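Local atomic coordinates of Phospholipase/Carboxylesterase (Haliangium ochraceum, PDB entry 4Q82), a protein that probably hydrolyses carboxylic ester bonds, as expected of a serine hydrolase of the phospholipase/carboxylesterase type with an alpha/beta-hydrolase fold. Residues Val44-Ser49 and Trp117-Pro122; Gly66-Leu71 and Ala98-Val103; Leu189-Gly194 and Val251-Trp256. All blocks are in the same frame, centred on the assembly; numbering follows the deposited sequence.

Contact 1 (Val44-Ser49 and Trp117-Pro122)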
loop_
_atom_site.group_PDB
_atom_site.type_symbol
_atom_site.label_atom_id
_atom_site.label_comp_id
_atom_site.label_asym_id
_atom_site.label_seq_id
_atom_site.Cartn_x
_atom_site.Cartn_y
_atom_site.Cartn_z
ATOM N N VAL A 44 15.938 4.048 22.132
ATOM C CA VAL A 44 14.940 3.565 21.193
ATOM C C VAL A 44 14.441 2.153 21.535
ATOM O O VAL A 44 15.230 1.258 21.812
ATOM C CB VAL A 44 15.522 3.557 19.753
ATOM C CG1 VAL A 44 14.499 3.094 18.751
ATOM C CG2 VAL A 44 16.045 4.935 19.385
ATOM N N ASP A 45 13.125 1.969 21.508
ATOM C CA ASP A 45 12.502 0.649 21.609
ATOM C C ASP A 45 13.079 -0.251 20.522
ATOM O O ASP A 45 13.114 0.148 19.368
ATOM C CB ASP A 45 10.984 0.810 21.477
ATOM C CG ASP A 45 10.213 -0.510 21.453
ATOM O OD1 ASP A 45 10.737 -1.584 21.806
ATOM O OD2 ASP A 45 9.023 -0.441 21.109
ATOM N N ASP A 46 13.567 -1.436 20.888
ATOM C CA ASP A 46 14.094 -2.383 19.902
ATOM C C ASP A 46 13.458 -3.770 20.042
ATOM O O ASP A 46 13.986 -4.752 19.560
ATOM C CB ASP A 46 15.623 -2.494 20.007
ATOM C CG ASP A 46 16.250 -3.146 18.770
ATOM O OD1 ASP A 46 15.814 -2.842 17.627
ATOM O OD2 ASP A 46 17.169 -3.972 18.947
ATOM N N ARG A 47 12.312 -3.852 20.707
ATOM C CA ARG A 47 11.526 -5.087 20.699
ATOM C C ARG A 47 11.102 -5.460 19.267
ATOM O O ARG A 47 10.976 -4.592 18.426
ATOM C CB ARG A 47 10.289 -4.919 21.570
ATOM C CG ARG A 47 10.613 -4.739 23.049
ATOM C CD ARG A 47 9.332 -4.414 23.792
ATOM N NE ARG A 47 8.735 -3.222 23.218
ATOM C CZ ARG A 47 7.496 -2.795 23.452
ATOM N NH1 ARG A 47 6.696 -3.466 24.270
ATOM N NH2 ARG A 47 7.062 -1.687 22.862
ATOM N N PRO A 48 10.858 -6.748 19.010
ATOM C CA PRO A 48 10.419 -7.179 17.671
ATOM C C PRO A 48 9.093 -6.510 17.255
ATOM O O PRO A 48 8.352 -6.048 18.113
ATOM C CB PRO A 48 10.234 -8.695 17.816
ATOM C CG PRO A 48 10.799 -9.070 19.140
ATOM C CD PRO A 48 10.881 -7.849 19.995
ATOM N N SER A 49 8.803 -6.483 15.955
ATOM C CA SER A 49 7.717 -5.660 15.437
ATOM C C SER A 49 6.351 -5.954 16.035
ATOM O O SER A 49 5.527 -5.040 16.155
ATOM C CB SER A 49 7.656 -5.803 13.905
ATOM O OG SER A 49 7.552 -7.166 13.522
ATOM N N TRP A 117 9.464 -8.028 10.304
ATOM C CA TRP A 117 9.492 -6.663 9.772
ATOM C C TRP A 117 10.603 -5.878 10.469
ATOM O O TRP A 117 10.491 -5.568 11.656
ATOM C CB TRP A 117 8.122 -6.015 9.994
ATOM C CG TRP A 117 7.937 -4.625 9.448
ATOM C CD1 TRP A 117 8.146 -3.433 10.117
ATOM C CD2 TRP A 117 7.455 -4.279 8.143
ATOM N NE1 TRP A 117 7.811 -2.376 9.293
ATOM C CE2 TRP A 117 7.399 -2.870 8.077
ATOM C CE3 TRP A 117 7.063 -5.032 7.015
ATOM C CZ2 TRP A 117 6.974 -2.196 6.932
ATOM C CZ3 TRP A 117 6.640 -4.359 5.875
ATOM C CH2 TRP A 117 6.594 -2.949 5.845
ATOM N N SER A 118 11.689 -5.590 9.753
ATOM C CA SER A 118 12.852 -4.948 10.378
ATOM C C SER A 118 12.517 -3.691 11.188
ATOM O O SER A 118 11.756 -2.844 10.739
ATOM C CB SER A 118 13.888 -4.583 9.313
ATOM O OG SER A 118 14.925 -3.828 9.898
ATOM N N ASN A 119 13.110 -3.577 12.379
ATOM C CA ASN A 119 13.001 -2.381 13.195
ATOM C C ASN A 119 13.627 -1.139 12.551
ATOM O O ASN A 119 13.330 -0.017 12.963
ATOM C CB ASN A 119 13.633 -2.627 14.580
ATOM C CG ASN A 119 12.726 -3.447 15.486
ATOM O OD1 ASN A 119 11.560 -3.713 15.138
ATOM N ND2 ASN A 119 13.232 -3.820 16.667
ATOM N N GLU A 120 14.430 -1.312 11.534
ATOM C CA GLU A 120 14.977 -0.195 10.809
ATOM C C GLU A 120 13.943 0.548 9.955
ATOM O O GLU A 120 14.117 1.649 9.586
ATOM C CB GLU A 120 16.144 -0.653 9.963
ATOM C CG GLU A 120 17.248 -1.316 10.794
ATOM C CD GLU A 120 17.591 -0.527 12.049
ATOM O OE1 GLU A 120 18.069 0.613 11.879
ATOM O OE2 GLU A 120 17.394 -1.013 13.202
ATOM N N ARG A 121 12.861 -0.123 9.665
ATOM C CA ARG A 121 11.821 0.495 8.849
ATOM C C ARG A 121 11.061 1.567 9.623
ATOM O O ARG A 121 10.501 1.288 10.692
ATOM C CB ARG A 121 10.877 -0.579 8.314
ATOM C CG ARG A 121 11.639 -1.473 7.323
ATOM C CD ARG A 121 10.807 -2.686 6.826
ATOM N NE ARG A 121 11.670 -3.537 6.000
ATOM C CZ ARG A 121 11.321 -4.761 5.594
ATOM N NH1 ARG A 121 10.146 -5.263 5.964
ATOM N NH2 ARG A 121 12.149 -5.481 4.844
ATOM N N PRO A 122 11.056 2.799 9.093
ATOM C CA PRO A 122 10.585 3.951 9.880
ATOM C C PRO A 122 9.094 4.260 9.750
ATOM O O PRO A 122 8.645 5.230 10.385
ATOM C CB PRO A 122 11.403 5.107 9.308
ATOM C CG PRO A 122 11.553 4.734 7.855
ATOM C CD PRO A 122 11.768 3.223 7.873
HETATM O O HOH W 1 17.511 -3.469 15.428
HETATM O O HOH W 2 11.120 -6.498 14.178
#
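The side-chain amide of Asn-119 holds this loop-to-loop contact together. Its ND2 sends one N-H to Asp-46 OD1 (2.9 Å, nearly straight at 167°) and also donates to the backbone O of Arg-47 (3.0 Å). Both acceptors lie close to the amide plane, yet each is met from above its own plane, carboxylate and amide being turned 68° apart. On the other branch, Asn-119 OD1 takes a hydrogen bond from a water that also donates to Trp-117 O and accepts weakly from Ser-49 N. Arg-52 donates to Asn-119 OD1 as well; it also hydrogen-bonds Arg-47 O and forms a salt bridge with Asp-45 OD2. Nearer Trp-117, Ser-49 packs its CB 3.6 Å from Trp-117 O, while its OG is hydrogen-bonded to Ile-112 O. Behind this shell, Asp-45 OD1 accepts from Arg-47 N in an Asx turn, and the Arg-47 guanidinium grips the same carboxylate side-on through NE and NH2. Asn-119 itself sits in a type I turn from Ser-118 to Arg-121. The contact thus joins the loop before strand 53-56 to the one between helix 107-113 and strand 124-128, with Trp-117 reaching Pro-108 and Ile-112 of that helix.

Contact 2 (Gly66-Leu71 and Ala98-Val103)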
loop_
_atom_site.group_PDB
_atom_site.type_symbol
_atom_site.label_atom_id
_atom_site.label_comp_id
_atom_site.label_asym_id
_atom_site.label_seq_id
_atom_site.Cartn_x
_atom_site.Cartn_y
_atom_site.Cartn_z
ATOM N N GLY A 66 -12.158 -0.928 10.381
ATOM C CA GLY A 66 -11.264 -1.564 11.343
ATOM C C GLY A 66 -9.865 -1.631 10.709
ATOM O O GLY A 66 -9.747 -1.711 9.487
ATOM N N PHE A 67 -8.808 -1.589 11.512
ATOM C CA PHE A 67 -7.450 -1.687 10.951
ATOM C C PHE A 67 -6.435 -2.175 11.964
ATOM O O PHE A 67 -6.653 -2.084 13.185
ATOM C CB PHE A 67 -6.997 -0.334 10.382
ATOM C CG PHE A 67 -6.858 0.765 11.409
ATOM C CD1 PHE A 67 -7.965 1.492 11.832
ATOM C CD2 PHE A 67 -5.605 1.102 11.922
ATOM C CE1 PHE A 67 -7.829 2.520 12.763
ATOM C CE2 PHE A 67 -5.463 2.128 12.862
ATOM C CZ PHE A 67 -6.578 2.836 13.276
ATOM N N TRP A 68 -5.321 -2.696 11.444
ATOM C CA TRP A 68 -4.134 -2.987 12.247
ATOM C C TRP A 68 -3.235 -1.773 12.266
ATOM O O TRP A 68 -2.945 -1.201 11.224
ATOM C CB TRP A 68 -3.334 -4.185 11.693
ATOM C CG TRP A 68 -4.047 -5.483 11.898
ATOM C CD1 TRP A 68 -4.842 -6.134 11.002
ATOM C CD2 TRP A 68 -4.096 -6.246 13.107
ATOM N NE1 TRP A 68 -5.360 -7.282 11.568
ATOM C CE2 TRP A 68 -4.909 -7.374 12.859
ATOM C CE3 TRP A 68 -3.510 -6.094 14.371
ATOM C CZ2 TRP A 68 -5.161 -8.341 13.826
ATOM C CZ3 TRP A 68 -3.750 -7.069 15.336
ATOM C CH2 TRP A 68 -4.570 -8.173 15.058
ATOM N N GLU A 69 -2.777 -1.406 13.458
ATOM C CA GLU A 69 -1.883 -0.271 13.643
ATOM C C GLU A 69 -0.507 -0.764 14.040
ATOM O O GLU A 69 -0.356 -1.444 15.059
ATOM C CB GLU A 69 -2.446 0.670 14.709
ATOM C CG GLU A 69 -1.515 1.742 15.186
ATOM C CD GLU A 69 -1.944 2.248 16.551
ATOM O OE1 GLU A 69 -2.916 3.045 16.636
ATOM O OE2 GLU A 69 -1.322 1.812 17.541
ATOM N N TYR A 70 0.486 -0.460 13.211
ATOM C CA TYR A 70 1.882 -0.708 13.562
ATOM C C TYR A 70 2.622 0.618 13.731
ATOM O O TYR A 70 2.624 1.455 12.822
ATOM C CB TYR A 70 2.618 -1.564 12.504
ATOM C CG TYR A 70 4.104 -1.611 12.831
ATOM C CD1 TYR A 70 4.564 -2.335 13.931
ATOM C CD2 TYR A 70 5.032 -0.892 12.082
ATOM C CE1 TYR A 70 5.927 -2.385 14.250
ATOM C CE2 TYR A 70 6.408 -0.917 12.411
ATOM C CZ TYR A 70 6.832 -1.670 13.491
ATOM O OH TYR A 70 8.167 -1.702 13.820
ATOM N N LEU A 71 3.256 0.800 14.889
ATOM C CA LEU A 71 4.058 1.991 15.149
ATOM C C LEU A 71 5.535 1.614 15.156
ATOM O O LEU A 71 5.925 0.587 15.718
ATOM C CB LEU A 71 3.659 2.643 16.478
ATOM C CG LEU A 71 2.182 3.012 16.618
ATOM C CD1 LEU A 71 1.914 3.520 18.028
ATOM C CD2 LEU A 71 1.761 4.034 15.583
ATOM N N ALA A 98 -12.228 -9.984 15.612
ATOM C CA ALA A 98 -12.185 -11.339 15.095
ATOM C C ALA A 98 -11.922 -11.314 13.591
ATOM O O ALA A 98 -11.061 -12.021 13.102
ATOM C CB ALA A 98 -13.487 -12.069 15.400
ATOM N N ALA A 99 -12.657 -10.475 12.871
ATOM C CA ALA A 99 -12.539 -10.419 11.423
ATOM C C ALA A 99 -11.155 -9.929 10.994
ATOM O O ALA A 99 -10.623 -10.351 9.951
ATOM C CB ALA A 99 -13.624 -9.511 10.849
ATOM N N LEU A 100 -10.574 -9.033 11.791
ATOM C CA LEU A 100 -9.297 -8.406 11.422
ATOM C C LEU A 100 -8.164 -9.405 11.351
ATOM O O LEU A 100 -7.160 -9.159 10.667
ATOM C CB LEU A 100 -8.939 -7.283 12.402
ATOM C CG LEU A 100 -9.559 -5.949 11.963
ATOM C CD1 LEU A 100 -9.693 -4.975 13.146
ATOM C CD2 LEU A 100 -8.736 -5.337 10.831
ATOM N N ASP A 101 -8.305 -10.534 12.045
ATOM C CA ASP A 101 -7.259 -11.546 12.000
ATOM C C ASP A 101 -6.992 -11.993 10.550
ATOM O O ASP A 101 -5.863 -12.335 10.206
ATOM C CB ASP A 101 -7.616 -12.743 12.885
ATOM C CG ASP A 101 -7.127 -12.579 14.328
ATOM O OD1 ASP A 101 -6.276 -11.695 14.591
ATOM O OD2 ASP A 101 -7.577 -13.354 15.202
ATOM N N LYS A 102 -8.016 -11.960 9.694
ATOM C CA LYS A 102 -7.832 -12.335 8.278
ATOM C C LYS A 102 -6.776 -11.483 7.583
ATOM O O LYS A 102 -6.050 -11.976 6.719
ATOM C CB LYS A 102 -9.143 -12.205 7.487
ATOM C CG LYS A 102 -10.197 -13.246 7.820
ATOM C CD LYS A 102 -11.422 -13.000 6.945
ATOM C CE LYS A 102 -12.681 -13.688 7.468
ATOM N NZ LYS A 102 -13.907 -13.073 6.836
ATOM N N VAL A 103 -6.715 -10.205 7.946
ATOM C CA VAL A 103 -5.837 -9.257 7.265
ATOM C C VAL A 103 -4.364 -9.594 7.536
ATOM O O VAL A 103 -3.475 -9.179 6.776
ATOM C CB VAL A 103 -6.180 -7.780 7.678
ATOM C CG1 VAL A 103 -5.217 -6.772 7.059
ATOM C CG2 VAL A 103 -7.633 -7.423 7.306
#
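Trp-68 meets Leu-100 O, Asp-101 OD1 and Val-103 CB with the rim of its indole, while the Leu-100 side chain stands above the ring plane at the pyrrole end. CG stands anti to the carbonyl carbon (chi1 -71°), and from there the pyrrole side of the ring reaches the turn of chain that follows Leu-100. NE1 donates to Leu-100 O at 2.8 Å, with an N-H...O angle of 167°. The oxygen lies in the indole plane, whereas the indole nitrogen stands well above the carbonyl plane. Leu-100 O also accepts from Val-103 N, so two donors grip it. Along the same edge, Asp-101 OD1 comes within 3.6 Å of CZ2, its carboxylate tilted only 11° from the ring, and Val-103 CB lies 3.9 Å from CD1. Leu-100 runs past the indole in the opposite direction, its CB near NE1 and its CD2 4.0 Å from Trp-68 CD1, both on one side of the ring plane; CD2 also reaches Phe-67 N at 3.8 Å. Next to it, Gly-66 offers backbone alone, where a CB would crowd Leu-100 CD1. A leucine in place of Trp-68 would lose the indole N-H and would probably loosen the hold on this helix end. Here a short, weakly bonded helix packs on the antiparallel margin of a mixed sheet whose remaining strands run parallel, the layered architecture of the alpha/beta-hydrolase fold.

Contact 3 (Leu189-Gly194 and Val251-Trp256)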
loop_
_atom_site.group_PDB
_atom_site.type_symbol
_atom_site.label_atom_id
_atom_site.label_comp_id
_atom_site.label_asym_id
_atom_site.label_seq_id
_atom_site.Cartn_x
_atom_site.Cartn_y
_atom_site.Cartn_z
ATOM N N LEU A 189 2.069 -1.007 -6.186
ATOM C CA LEU A 189 0.772 -1.606 -6.508
ATOM C C LEU A 189 1.013 -2.958 -7.139
ATOM O O LEU A 189 1.612 -3.046 -8.219
ATOM C CB LEU A 189 -0.021 -0.701 -7.454
ATOM C CG LEU A 189 -0.234 0.699 -6.873
ATOM C CD1 LEU A 189 -1.024 1.587 -7.861
ATOM C CD2 LEU A 189 -0.945 0.589 -5.528
ATOM N N ILE A 190 0.548 -4.011 -6.480
ATOM C CA ILE A 190 0.888 -5.367 -6.910
ATOM C C ILE A 190 -0.346 -6.125 -7.398
ATOM O O ILE A 190 -1.324 -6.247 -6.641
ATOM C CB ILE A 190 1.512 -6.148 -5.731
ATOM C CG1 ILE A 190 2.776 -5.426 -5.227
ATOM C CG2 ILE A 190 1.857 -7.618 -6.128
ATOM C CD1 ILE A 190 3.078 -5.780 -3.755
ATOM N N ALA A 191 -0.274 -6.654 -8.624
ATOM C CA ALA A 191 -1.307 -7.558 -9.191
ATOM C C ALA A 191 -2.671 -6.865 -9.270
ATOM O O ALA A 191 -3.719 -7.491 -8.996
ATOM C CB ALA A 191 -1.410 -8.854 -8.374
ATOM N N GLY A 192 -2.633 -5.587 -9.642
ATOM C CA GLY A 192 -3.840 -4.783 -9.785
ATOM C C GLY A 192 -4.108 -4.457 -11.240
ATOM O O GLY A 192 -3.552 -5.085 -12.167
ATOM N N ASN A 193 -5.009 -3.499 -11.457
ATOM C CA ASN A 193 -5.370 -3.094 -12.795
ATOM C C ASN A 193 -5.436 -1.576 -12.831
ATOM O O ASN A 193 -6.378 -0.988 -12.326
ATOM C CB ASN A 193 -6.720 -3.692 -13.223
ATOM C CG ASN A 193 -7.118 -3.283 -14.645
ATOM O OD1 ASN A 193 -6.383 -2.566 -15.327
ATOM N ND2 ASN A 193 -8.284 -3.772 -15.113
ATOM N N GLY A 194 -4.442 -0.962 -13.452
ATOM C CA GLY A 194 -4.392 0.481 -13.603
ATOM C C GLY A 194 -4.737 0.957 -15.001
ATOM O O GLY A 194 -4.525 2.123 -15.327
ATOM N N VAL A 251 5.084 -16.538 -13.027
ATOM C CA VAL A 251 4.518 -16.455 -11.682
ATOM C C VAL A 251 3.013 -16.158 -11.802
ATOM O O VAL A 251 2.595 -15.397 -12.690
ATOM C CB VAL A 251 5.250 -15.354 -10.852
ATOM C CG1 VAL A 251 4.510 -15.016 -9.542
ATOM C CG2 VAL A 251 6.740 -15.764 -10.587
ATOM N N GLY A 252 2.211 -16.794 -10.953
ATOM C CA GLY A 252 0.758 -16.629 -10.983
ATOM C C GLY A 252 0.281 -15.427 -10.186
ATOM O O GLY A 252 0.955 -14.387 -10.162
ATOM N N HIS A 253 -0.889 -15.561 -9.539
ATOM C CA HIS A 253 -1.518 -14.394 -8.949
ATOM C C HIS A 253 -0.725 -13.887 -7.739
ATOM O O HIS A 253 -0.653 -12.677 -7.533
ATOM C CB HIS A 253 -2.987 -14.680 -8.550
ATOM C CG HIS A 253 -3.742 -13.460 -8.097
ATOM N ND1 HIS A 253 -3.604 -12.223 -8.705
ATOM C CD2 HIS A 253 -4.655 -13.291 -7.109
ATOM C CE1 HIS A 253 -4.386 -11.346 -8.097
ATOM N NE2 HIS A 253 -5.029 -11.967 -7.123
ATOM N N ASP A 254 -0.134 -14.783 -6.944
ATOM C CA ASP A 254 0.649 -14.277 -5.804
ATOM C C ASP A 254 2.014 -13.740 -6.239
ATOM O O ASP A 254 3.035 -14.436 -6.216
ATOM C CB ASP A 254 0.859 -15.340 -4.718
ATOM C CG ASP A 254 1.696 -14.798 -3.540
ATOM O OD1 ASP A 254 2.145 -13.616 -3.559
ATOM O OD2 ASP A 254 1.920 -15.552 -2.588
ATOM N N SER A 255 2.016 -12.470 -6.592
ATOM C CA SER A 255 3.237 -11.764 -6.883
ATOM C C SER A 255 3.571 -10.850 -5.697
ATOM O O SER A 255 4.540 -10.098 -5.768
ATOM C CB SER A 255 3.078 -10.948 -8.173
ATOM O OG SER A 255 1.811 -10.281 -8.201
ATOM N N TRP A 256 2.752 -10.872 -4.629
ATOM C CA TRP A 256 3.010 -9.998 -3.481
ATOM C C TRP A 256 3.964 -10.572 -2.417
ATOM O O TRP A 256 4.727 -9.813 -1.796
ATOM C CB TRP A 256 1.680 -9.604 -2.778
ATOM C CG TRP A 256 0.784 -10.805 -2.459
ATOM C CD1 TRP A 256 0.854 -11.633 -1.368
ATOM C CD2 TRP A 256 -0.295 -11.281 -3.262
ATOM N NE1 TRP A 256 -0.148 -12.606 -1.437
ATOM C CE2 TRP A 256 -0.860 -12.405 -2.597
ATOM C CE3 TRP A 256 -0.843 -10.865 -4.492
ATOM C CZ2 TRP A 256 -1.934 -13.123 -3.124
ATOM C CZ3 TRP A 256 -1.931 -11.576 -5.007
ATOM C CH2 TRP A 256 -2.464 -12.685 -4.318
#
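Ile-190, the last residue of strand 186-190, directs its CB toward the 251-256 loop. From CB, the CG2 branch stands anti to the backbone N and makes the closest approach, 3.4 Å from Ser-255 OG, while also lying 3.9 Å from Trp-256 CB. The other branch, CG1, is anti to the carbonyl carbon and carries CD1 to the same Trp-256 CB at 4.2 Å, so both methyls face Trp-256 CB from one side. Ala-191 follows and presses its CB 3.5 Å from Ser-255 OG and 3.9 Å from His-253 CE1. Beside it, the Trp-256 ring puts CZ3 over the centre of the His-253 ring, 3.7 Å above its plane. His-253 is hydrogen-bonded at ND1 to Asp-218 OD2 and at NE2 to OG of the sulfonylated serine at position 165, a geometry consistent with the Ser-His-Asp catalytic triad of serine hydrolases. Ala-191 and Trp-256 touch the imidazole through carbon, while both its nitrogens are taken up by those hydrogen bonds. Strand 186-190 lies between strands 158-163 and 210-215, and the loop bearing His-253 runs from strand 243-248 into helix 257-260, whose Thr-259 and Tyr-260 also touch Ile-190.

Contacts 2 and 3 reach the same mixed sheet; contact 1 joins loops that lead into its strands 53-56 and 124-128. Contact 2 is nested along the chain inside the loop closed by contact 1, and contact 3 follows both. Contacts 1 and 2, their centres about 19 Å apart, touch through Tyr-70, which meets Trp-117 edge-to-face and reaches Arg-52 with its hydroxyl. Contact 3 lies in the other half of the sheet, its centre about 28 Å from that of contact 1 and 22 Å from that of contact 2, with nearest atoms about 10 Å away in each case. The first two thus lie at the antiparallel edge of the sheet, and contact 3 includes the probable catalytic histidine.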